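Local atomic coordinates of CYTH domain-containing protein (Pyrococcus horikoshii, PDB entry 2EEN), a protein that is of unknown function but belongs to the CYTH family, whose members typically bind triphosphate-bearing substrates within a tunnel of antiparallel strands, and forms a dimer. Residues A[51-56]-A[60-65]; A[68-73]-A[165-170]; A[16-21]-A[112-117]. All blocks are in the same frame, centred on the assembly; numbering follows the deposited sequence.

Interaction 1 (A[51-56]-A[60-65])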
# COMPACT_ATOMS: atom_id res chain seq x y z
N ILE A 51 -5.99 -6.75 -4.45
CA ILE A 51 -6.69 -5.48 -4.42
C ILE A 51 -8.13 -5.90 -4.65
O ILE A 51 -8.45 -6.57 -5.64
CB ILE A 51 -6.26 -4.51 -5.52
CG1 ILE A 51 -4.94 -3.86 -5.13
CG2 ILE A 51 -7.33 -3.43 -5.70
CD1 ILE A 51 -4.35 -2.96 -6.18
N ARG A 52 -8.99 -5.52 -3.71
CA ARG A 52 -10.40 -5.85 -3.79
C ARG A 52 -11.26 -4.62 -3.99
O ARG A 52 -11.09 -3.62 -3.31
CB ARG A 52 -10.87 -6.54 -2.52
CG ARG A 52 -12.38 -6.49 -2.33
CD ARG A 52 -12.80 -7.36 -1.17
NE ARG A 52 -12.47 -8.75 -1.44
CZ ARG A 52 -12.57 -9.74 -0.56
NH1 ARG A 52 -12.99 -9.49 0.68
NH2 ARG A 52 -12.25 -10.97 -0.91
N ILE A 53 -12.18 -4.72 -4.94
CA ILE A 53 -13.13 -3.65 -5.18
C ILE A 53 -14.44 -4.23 -4.68
O ILE A 53 -14.90 -5.27 -5.15
CB ILE A 53 -13.25 -3.30 -6.68
CG1 ILE A 53 -11.90 -2.78 -7.19
CG2 ILE A 53 -14.33 -2.23 -6.87
CD1 ILE A 53 -11.88 -2.47 -8.68
N LYS A 54 -15.03 -3.56 -3.70
CA LYS A 54 -16.27 -4.00 -3.08
C LYS A 54 -17.38 -3.02 -3.45
O LYS A 54 -17.25 -1.81 -3.24
CB LYS A 54 -16.08 -4.04 -1.56
CG LYS A 54 -17.22 -4.62 -0.76
CD LYS A 54 -16.90 -4.55 0.74
CE LYS A 54 -15.65 -5.36 1.08
NZ LYS A 54 -15.25 -5.19 2.51
N ARG A 55 -18.47 -3.53 -4.02
CA ARG A 55 -19.59 -2.70 -4.42
C ARG A 55 -20.86 -3.09 -3.66
O ARG A 55 -21.24 -4.26 -3.63
CB ARG A 55 -19.83 -2.84 -5.93
CG ARG A 55 -18.58 -2.69 -6.79
CD ARG A 55 -18.92 -2.86 -8.27
NE ARG A 55 -17.74 -2.99 -9.12
CZ ARG A 55 -16.92 -1.99 -9.45
NH1 ARG A 55 -17.15 -0.76 -8.99
NH2 ARG A 55 -15.88 -2.22 -10.23
N PHE A 56 -21.51 -2.10 -3.05
CA PHE A 56 -22.75 -2.34 -2.31
C PHE A 56 -23.50 -1.02 -2.16
O PHE A 56 -22.88 0.04 -2.05
CB PHE A 56 -22.43 -2.92 -0.93
CG PHE A 56 -21.54 -2.06 -0.09
CD1 PHE A 56 -22.07 -1.05 0.70
CD2 PHE A 56 -20.16 -2.24 -0.12
CE1 PHE A 56 -21.23 -0.22 1.45
CE2 PHE A 56 -19.32 -1.42 0.62
CZ PHE A 56 -19.86 -0.41 1.41
N ASN A 60 -18.70 2.07 -3.46
CA ASN A 60 -17.55 1.31 -3.94
C ASN A 60 -16.43 1.49 -2.93
O ASN A 60 -16.06 2.62 -2.61
CB ASN A 60 -17.07 1.82 -5.31
CG ASN A 60 -18.06 1.55 -6.42
OD1 ASN A 60 -18.31 0.39 -6.78
ND2 ASN A 60 -18.63 2.61 -6.98
N GLU A 61 -15.91 0.39 -2.40
CA GLU A 61 -14.80 0.45 -1.45
C GLU A 61 -13.69 -0.39 -2.06
O GLU A 61 -13.95 -1.38 -2.73
CB GLU A 61 -15.18 -0.13 -0.09
CG GLU A 61 -16.25 0.64 0.66
CD GLU A 61 -16.42 0.14 2.08
OE1 GLU A 61 -16.44 -1.09 2.29
OE2 GLU A 61 -16.54 0.98 3.00
N VAL A 62 -12.45 0.02 -1.83
CA VAL A 62 -11.32 -0.70 -2.39
C VAL A 62 -10.32 -0.97 -1.29
O VAL A 62 -10.04 -0.11 -0.47
CB VAL A 62 -10.63 0.13 -3.49
CG1 VAL A 62 -9.49 -0.67 -4.09
CG2 VAL A 62 -11.65 0.51 -4.55
N PHE A 63 -9.78 -2.19 -1.26
CA PHE A 63 -8.83 -2.55 -0.23
C PHE A 63 -7.62 -3.27 -0.80
O PHE A 63 -7.73 -3.99 -1.79
CB PHE A 63 -9.48 -3.47 0.82
CG PHE A 63 -10.71 -2.89 1.46
CD1 PHE A 63 -11.95 -2.98 0.83
CD2 PHE A 63 -10.62 -2.24 2.68
CE1 PHE A 63 -13.09 -2.42 1.42
CE2 PHE A 63 -11.75 -1.68 3.28
CZ PHE A 63 -12.99 -1.77 2.64
N LEU A 64 -6.48 -3.05 -0.17
CA LEU A 64 -5.23 -3.72 -0.55
C LEU A 64 -4.98 -4.62 0.65
O LEU A 64 -4.88 -4.15 1.79
CB LEU A 64 -4.09 -2.71 -0.70
CG LEU A 64 -2.69 -3.32 -0.86
CD1 LEU A 64 -2.64 -4.20 -2.10
CD2 LEU A 64 -1.68 -2.20 -0.99
N THR A 65 -4.89 -5.92 0.40
CA THR A 65 -4.71 -6.86 1.49
C THR A 65 -3.59 -7.86 1.27
O THR A 65 -3.45 -8.42 0.19
CB THR A 65 -6.01 -7.66 1.71
OG1 THR A 65 -7.10 -6.75 1.91
CG2 THR A 65 -5.89 -8.59 2.91

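Interaction 2 (A[68-73]-A[165-170])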
# COMPACT_ATOMS: atom_id res chain seq x y z
N GLY A 68 -0.88 -13.69 5.14
CA GLY A 68 0.26 -14.52 5.47
C GLY A 68 -0.11 -15.98 5.32
O GLY A 68 -1.23 -16.30 4.93
N PRO A 69 0.83 -16.89 5.61
CA PRO A 69 0.60 -18.33 5.51
C PRO A 69 -0.48 -18.79 6.47
O PRO A 69 -0.68 -18.19 7.53
CB PRO A 69 1.96 -18.93 5.88
CG PRO A 69 2.94 -17.82 5.58
CD PRO A 69 2.20 -16.60 6.05
N LYS A 70 -1.18 -19.86 6.10
CA LYS A 70 -2.21 -20.41 6.98
C LYS A 70 -1.46 -20.93 8.21
O LYS A 70 -0.39 -21.53 8.08
CB LYS A 70 -2.96 -21.56 6.30
CG LYS A 70 -3.89 -21.12 5.17
CD LYS A 70 -4.66 -22.29 4.57
CE LYS A 70 -3.73 -23.29 3.89
NZ LYS A 70 -2.94 -22.65 2.79
N ILE A 71 -2.01 -20.68 9.39
CA ILE A 71 -1.35 -21.13 10.61
C ILE A 71 -2.14 -22.23 11.30
O ILE A 71 -1.72 -22.77 12.32
CB ILE A 71 -1.16 -19.98 11.60
CG1 ILE A 71 -2.52 -19.36 11.96
CG2 ILE A 71 -0.23 -18.94 11.01
CD1 ILE A 71 -2.44 -18.31 13.04
N ASP A 72 -3.29 -22.59 10.72
CA ASP A 72 -4.15 -23.61 11.29
C ASP A 72 -4.48 -24.69 10.26
O ASP A 72 -4.82 -24.39 9.11
CB ASP A 72 -5.44 -22.96 11.80
CG ASP A 72 -6.40 -23.95 12.42
OD1 ASP A 72 -6.00 -24.66 13.36
OD2 ASP A 72 -7.56 -24.01 11.96
N GLU A 73 -4.38 -25.95 10.67
CA GLU A 73 -4.65 -27.07 9.77
C GLU A 73 -6.15 -27.28 9.53
O GLU A 73 -6.55 -27.85 8.52
CB GLU A 73 -4.07 -28.37 10.35
CG GLU A 73 -2.91 -28.17 11.30
CD GLU A 73 -3.32 -27.51 12.61
OE1 GLU A 73 -4.14 -28.10 13.34
OE2 GLU A 73 -2.83 -26.40 12.90
N PHE A 165 -15.93 -28.91 3.48
CA PHE A 165 -15.17 -27.72 3.80
C PHE A 165 -14.00 -27.57 2.84
O PHE A 165 -13.54 -28.54 2.24
CB PHE A 165 -14.69 -27.80 5.25
CG PHE A 165 -15.79 -27.59 6.25
CD1 PHE A 165 -16.56 -28.66 6.69
CD2 PHE A 165 -16.11 -26.32 6.69
CE1 PHE A 165 -17.63 -28.47 7.56
CE2 PHE A 165 -17.18 -26.11 7.56
CZ PHE A 165 -17.94 -27.18 7.99
N GLU A 166 -13.52 -26.34 2.71
CA GLU A 166 -12.43 -26.06 1.77
C GLU A 166 -11.46 -25.00 2.33
O GLU A 166 -11.81 -23.87 2.62
CB GLU A 166 -13.03 -25.55 0.46
CG GLU A 166 -11.97 -25.20 -0.58
CD GLU A 166 -11.27 -26.46 -1.02
OE1 GLU A 166 -11.87 -27.26 -1.72
OE2 GLU A 166 -10.09 -26.62 -0.70
N ARG A 167 -10.19 -25.43 2.52
CA ARG A 167 -9.18 -24.49 3.00
C ARG A 167 -8.51 -23.76 1.83
O ARG A 167 -7.76 -22.80 2.00
CB ARG A 167 -8.10 -25.29 3.75
CG ARG A 167 -8.50 -25.69 5.17
CD ARG A 167 -7.33 -26.34 5.91
NE ARG A 167 -6.23 -25.39 6.02
CZ ARG A 167 -5.00 -25.84 6.37
NH1 ARG A 167 -4.78 -27.12 6.61
NH2 ARG A 167 -4.00 -24.96 6.49
N ARG A 168 -8.71 -24.29 0.61
CA ARG A 168 -8.14 -23.62 -0.54
C ARG A 168 -8.94 -22.37 -0.88
O ARG A 168 -10.16 -22.34 -0.83
CB ARG A 168 -8.19 -24.58 -1.74
CG ARG A 168 -7.10 -25.64 -1.73
CD ARG A 168 -7.28 -26.65 -2.88
NE ARG A 168 -8.62 -27.21 -2.82
CZ ARG A 168 -9.02 -28.09 -3.77
NH1 ARG A 168 -8.21 -28.44 -4.75
NH2 ARG A 168 -10.25 -28.60 -3.70
N SER A 169 -8.20 -21.32 -1.20
CA SER A 169 -8.79 -20.04 -1.55
C SER A 169 -9.44 -20.15 -2.91
O SER A 169 -9.15 -21.06 -3.69
CB SER A 169 -7.70 -18.98 -1.61
OG SER A 169 -6.73 -19.32 -2.59
N TYR A 170 -10.33 -19.21 -3.20
CA TYR A 170 -10.98 -19.21 -4.51
C TYR A 170 -9.90 -19.08 -5.57
O TYR A 170 -10.00 -19.69 -6.63
CB TYR A 170 -11.96 -18.04 -4.63
CG TYR A 170 -13.13 -18.13 -3.68
CD1 TYR A 170 -13.86 -19.32 -3.57
CD2 TYR A 170 -13.52 -17.04 -2.92
CE1 TYR A 170 -14.95 -19.41 -2.72
CE2 TYR A 170 -14.61 -17.12 -2.06
CZ TYR A 170 -15.32 -18.30 -1.97
OH TYR A 170 -16.39 -18.38 -1.12

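Interaction 3 (A[16-21]-A[112-117])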
# COMPACT_ATOMS: atom_id res chain seq x y z
N GLU A 16 -30.71 -20.68 1.14
CA GLU A 16 -32.04 -20.38 1.65
C GLU A 16 -32.15 -20.53 3.16
O GLU A 16 -32.80 -19.72 3.82
CB GLU A 16 -33.09 -21.29 0.99
CG GLU A 16 -34.11 -20.52 0.16
CD GLU A 16 -34.79 -19.41 0.94
OE1 GLU A 16 -35.43 -19.70 1.98
OE2 GLU A 16 -34.69 -18.24 0.51
N LYS A 17 -31.51 -21.57 3.70
CA LYS A 17 -31.56 -21.82 5.13
C LYS A 17 -30.93 -20.64 5.87
O LYS A 17 -31.42 -20.22 6.92
CB LYS A 17 -30.83 -23.12 5.47
CG LYS A 17 -31.05 -23.59 6.90
CD LYS A 17 -30.61 -25.03 7.15
CE LYS A 17 -30.97 -25.48 8.56
NZ LYS A 17 -30.39 -26.83 8.81
N VAL A 18 -29.85 -20.10 5.32
CA VAL A 18 -29.21 -18.96 5.95
C VAL A 18 -30.14 -17.75 5.93
O VAL A 18 -30.26 -17.03 6.92
CB VAL A 18 -27.90 -18.60 5.24
CG1 VAL A 18 -27.46 -17.20 5.62
CG2 VAL A 18 -26.83 -19.61 5.61
N ARG A 19 -30.81 -17.54 4.80
CA ARG A 19 -31.71 -16.40 4.67
C ARG A 19 -32.88 -16.48 5.64
O ARG A 19 -33.42 -15.45 6.06
CB ARG A 19 -32.23 -16.29 3.24
CG ARG A 19 -31.15 -16.09 2.19
CD ARG A 19 -31.75 -15.67 0.86
NE ARG A 19 -30.75 -15.61 -0.20
CZ ARG A 19 -30.49 -16.61 -1.05
NH1 ARG A 19 -31.17 -17.75 -0.96
NH2 ARG A 19 -29.55 -16.47 -1.97
N GLU A 20 -33.27 -17.70 5.99
CA GLU A 20 -34.38 -17.94 6.91
C GLU A 20 -33.92 -18.17 8.35
O GLU A 20 -34.73 -18.46 9.23
CB GLU A 20 -35.20 -19.14 6.43
CG GLU A 20 -35.88 -18.93 5.08
CD GLU A 20 -37.10 -18.03 5.16
OE1 GLU A 20 -36.99 -16.93 5.74
OE2 GLU A 20 -38.17 -18.42 4.64
N THR A 21 -32.62 -18.04 8.60
CA THR A 21 -32.10 -18.27 9.94
C THR A 21 -31.41 -17.04 10.53
O THR A 21 -31.44 -16.82 11.74
CB THR A 21 -31.07 -19.41 9.96
OG1 THR A 21 -31.67 -20.62 9.49
CG2 THR A 21 -30.53 -19.62 11.37
N GLU A 112 -23.37 -12.20 0.04
CA GLU A 112 -24.48 -11.74 0.87
C GLU A 112 -24.02 -12.01 2.29
O GLU A 112 -23.73 -13.15 2.64
CB GLU A 112 -25.76 -12.52 0.58
CG GLU A 112 -26.47 -12.12 -0.71
CD GLU A 112 -27.68 -12.99 -0.99
OE1 GLU A 112 -28.38 -13.38 -0.03
OE2 GLU A 112 -27.95 -13.28 -2.17
N LYS A 113 -23.95 -10.96 3.10
CA LYS A 113 -23.50 -11.08 4.49
C LYS A 113 -24.66 -11.20 5.46
O LYS A 113 -25.66 -10.48 5.34
CB LYS A 113 -22.66 -9.87 4.88
CG LYS A 113 -21.34 -9.72 4.15
CD LYS A 113 -20.57 -8.54 4.73
CE LYS A 113 -19.22 -8.35 4.07
NZ LYS A 113 -18.51 -7.18 4.65
N TYR A 114 -24.51 -12.10 6.42
CA TYR A 114 -25.53 -12.35 7.43
C TYR A 114 -24.95 -12.31 8.83
O TYR A 114 -23.85 -12.80 9.08
CB TYR A 114 -26.17 -13.72 7.20
CG TYR A 114 -27.00 -13.75 5.95
CD1 TYR A 114 -26.41 -13.92 4.70
CD2 TYR A 114 -28.38 -13.52 6.01
CE1 TYR A 114 -27.16 -13.83 3.54
CE2 TYR A 114 -29.14 -13.43 4.84
CZ TYR A 114 -28.51 -13.58 3.61
OH TYR A 114 -29.25 -13.46 2.45
N TYR A 115 -25.70 -11.72 9.75
CA TYR A 115 -25.29 -11.63 11.15
C TYR A 115 -25.65 -12.94 11.85
O TYR A 115 -26.80 -13.34 11.86
CB TYR A 115 -26.03 -10.48 11.82
CG TYR A 115 -25.75 -10.35 13.31
CD1 TYR A 115 -24.68 -9.59 13.77
CD2 TYR A 115 -26.56 -10.99 14.24
CE1 TYR A 115 -24.43 -9.47 15.14
CE2 TYR A 115 -26.31 -10.88 15.61
CZ TYR A 115 -25.25 -10.12 16.05
OH TYR A 115 -25.01 -10.00 17.40
N VAL A 116 -24.66 -13.61 12.44
CA VAL A 116 -24.91 -14.86 13.15
C VAL A 116 -25.02 -14.58 14.64
O VAL A 116 -26.03 -14.90 15.28
CB VAL A 116 -23.79 -15.87 12.90
CG1 VAL A 116 -24.00 -17.13 13.76
CG2 VAL A 116 -23.78 -16.24 11.44
N GLU A 117 -23.96 -14.00 15.19
CA GLU A 117 -23.93 -13.62 16.59
C GLU A 117 -22.90 -12.53 16.73
O GLU A 117 -22.28 -12.13 15.75
CB GLU A 117 -23.63 -14.82 17.50
CG GLU A 117 -22.46 -15.67 17.11
CD GLU A 117 -22.38 -16.93 17.96
OE1 GLU A 117 -23.25 -17.82 17.80
OE2 GLU A 117 -21.47 -17.01 18.79

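Interaction 1 (A[51-56]-A[60-65])
The edge of the Phe56 ring meets the Glu61 carboxylate almost in the ring plane, with CE2 of Phe56 3.3 Å from OE1 of Glu61 and the two planes 88° apart. Both belong to the antiparallel beta hairpin of strands 48-56 and 59-70, part of the antiparallel sheet of the CYTH fold. OE1 of Glu61 also lies at the edge of the next ring along, that of Phe63, so this oxygen sits between two aromatic rims; Arg26 makes a cation-pi contact with Phe56. On the opposite face of the hairpin, Ile53 puts CG2 over the centre of the Arg55 guanidinium, while OD1 of Asn60 comes to its edge. There NH1 of Arg55 bonds to OD1 of Asn60 at 2.7 Å, reaching it from above the amide's carbonyl plane, 56° out; NE of Arg55 pairs with Glu31.

Lys54 lies alongside Glu61. With CG anti to the backbone N (chi1 -173°) and a bend at chi3, it runs on toward Phe63, leaving NZ 3.7 Å from CE1 of that ring and close to Glu61 without forming a salt bridge. The far end of Arg52 leads off to a salt bridge with Asp32. This face carries Phe63 among the charged Arg52, Lys54 and Glu61, which would be consistent with the inner wall of a CYTH tunnel. On the other, Ile51 and Val62 pack on helix 89-98, and Leu64 reaches Leu95 of the second subunit.

Main-chain bonds fix the pairing: Arg52 N to Phe63 O and Phe63 N to Arg52 O, each 2.8 Å, then two more between Lys54 and Glu61. On the face of Ile51 and Val62, CG2 of Ile51 packs at 3.9 Å from CG1 of Val62, and CG1 of Ile51 at 3.8 Å from CD1 of Leu64.

Interaction 2 (A[68-73]-A[165-170])
Arg167 belongs to the loop leading into helix 170-176 of this CYTH domain, and it reaches across to Lys70, Asp72 and Glu73, where strand 59-70 runs out into a turn. The guanidinium slides flat under the turn's backbone: Asp72 O and Glu73 CA lie over one of its faces. Asp72 O is 2.8 Å from Arg167 NH2, but it stands above the plane at a poor angle for a hydrogen bond, so the carbonyl simply lies over the face of the guanidinium. Glu73 O comes within 2.7 Å of Arg167 NH1. A bend at chi3 (61°) turns the arginine's tip into this place. The Lys70 chain crosses it at a slant, with CE 3.1 Å from NH2 of Arg167; the like charges lie close, NZ of Lys70 4.5 Å from NH2 of Arg167, and NZ of Lys70 is paired with Asp46. An alanine in place of Arg167 would take away the whole guanidinium, and the Asp72 and Glu73 carbonyls would probably lose their positive neighbour, with a gap opening beside Lys70.

Behind Arg167, Arg168 grips Glu166 side-on, its NE 2.6 Å from OE2 and NH2 on OE1, bracing the loop locally; Arg168 N also bonds to OE2 of Glu166. Ser169 then caps the start of helix 170-176, Asp72 packs on Val150 of helix 146-160, and Glu166 bonds through its backbone to Lys7 of strand 3-9.

Interaction 3 (A[16-21]-A[112-117])
Val18 sets CG1 over one face of the Tyr114 ring, 3.6 Å from its centroid and 19° off the normal: a CH-pi contact that lays helix 12-19 on strand 102-117 of the CYTH sheet. The methyl is anti to the backbone N of Val18 (chi1 163°), and this swings it onto the ring. One residue on, Arg19 CG comes 3.3 Å from Tyr114 OH, and the extended arginine continues past the hydroxyl to Glu112. Its NE forms a rather long salt bridge of 3.3 Å to Glu112 OE1, which offers its syn lone pair.

That same oxygen accepts the Tyr114 hydroxyl as well, so one carboxylate atom serves two donors and ties the ring's tip to the strand position two residues earlier. Accepting both a hydroxyl and a cationic N-H at one oxygen probably favours the charged carboxylate.

Further out, Phe24 meets the Tyr114 ring, Leu124 of strand 120-127 touches both Val18 and Tyr114, and Leu160 of helix 146-160 covers Val18 as well. Where the helix ends, Thr21 holds the last turn, its OG1 bonded at 2.6 Å to Lys17 O.

Overall arrangement
All three contacts reach the same antiparallel sheet, and their centres lie 21 to 23 Å apart. Interactions 1 and 2 share strand 59-70: the hairpin closes first and the strand then runs on into 68-73, placing the two on opposite sides of the chain's centre. Interaction 3 brackets interaction 1 in sequence, from helix 12-19 to strand 102-117, and crosses interaction 2, which waits for the C-terminal loop at 165-170. Interaction 1 thus joins neighbouring strands, interaction 3 sets a helix on the sheet, and interaction 2 ties the end of a strand to the last part of the chain, so that distant parts of one CYTH domain are held together.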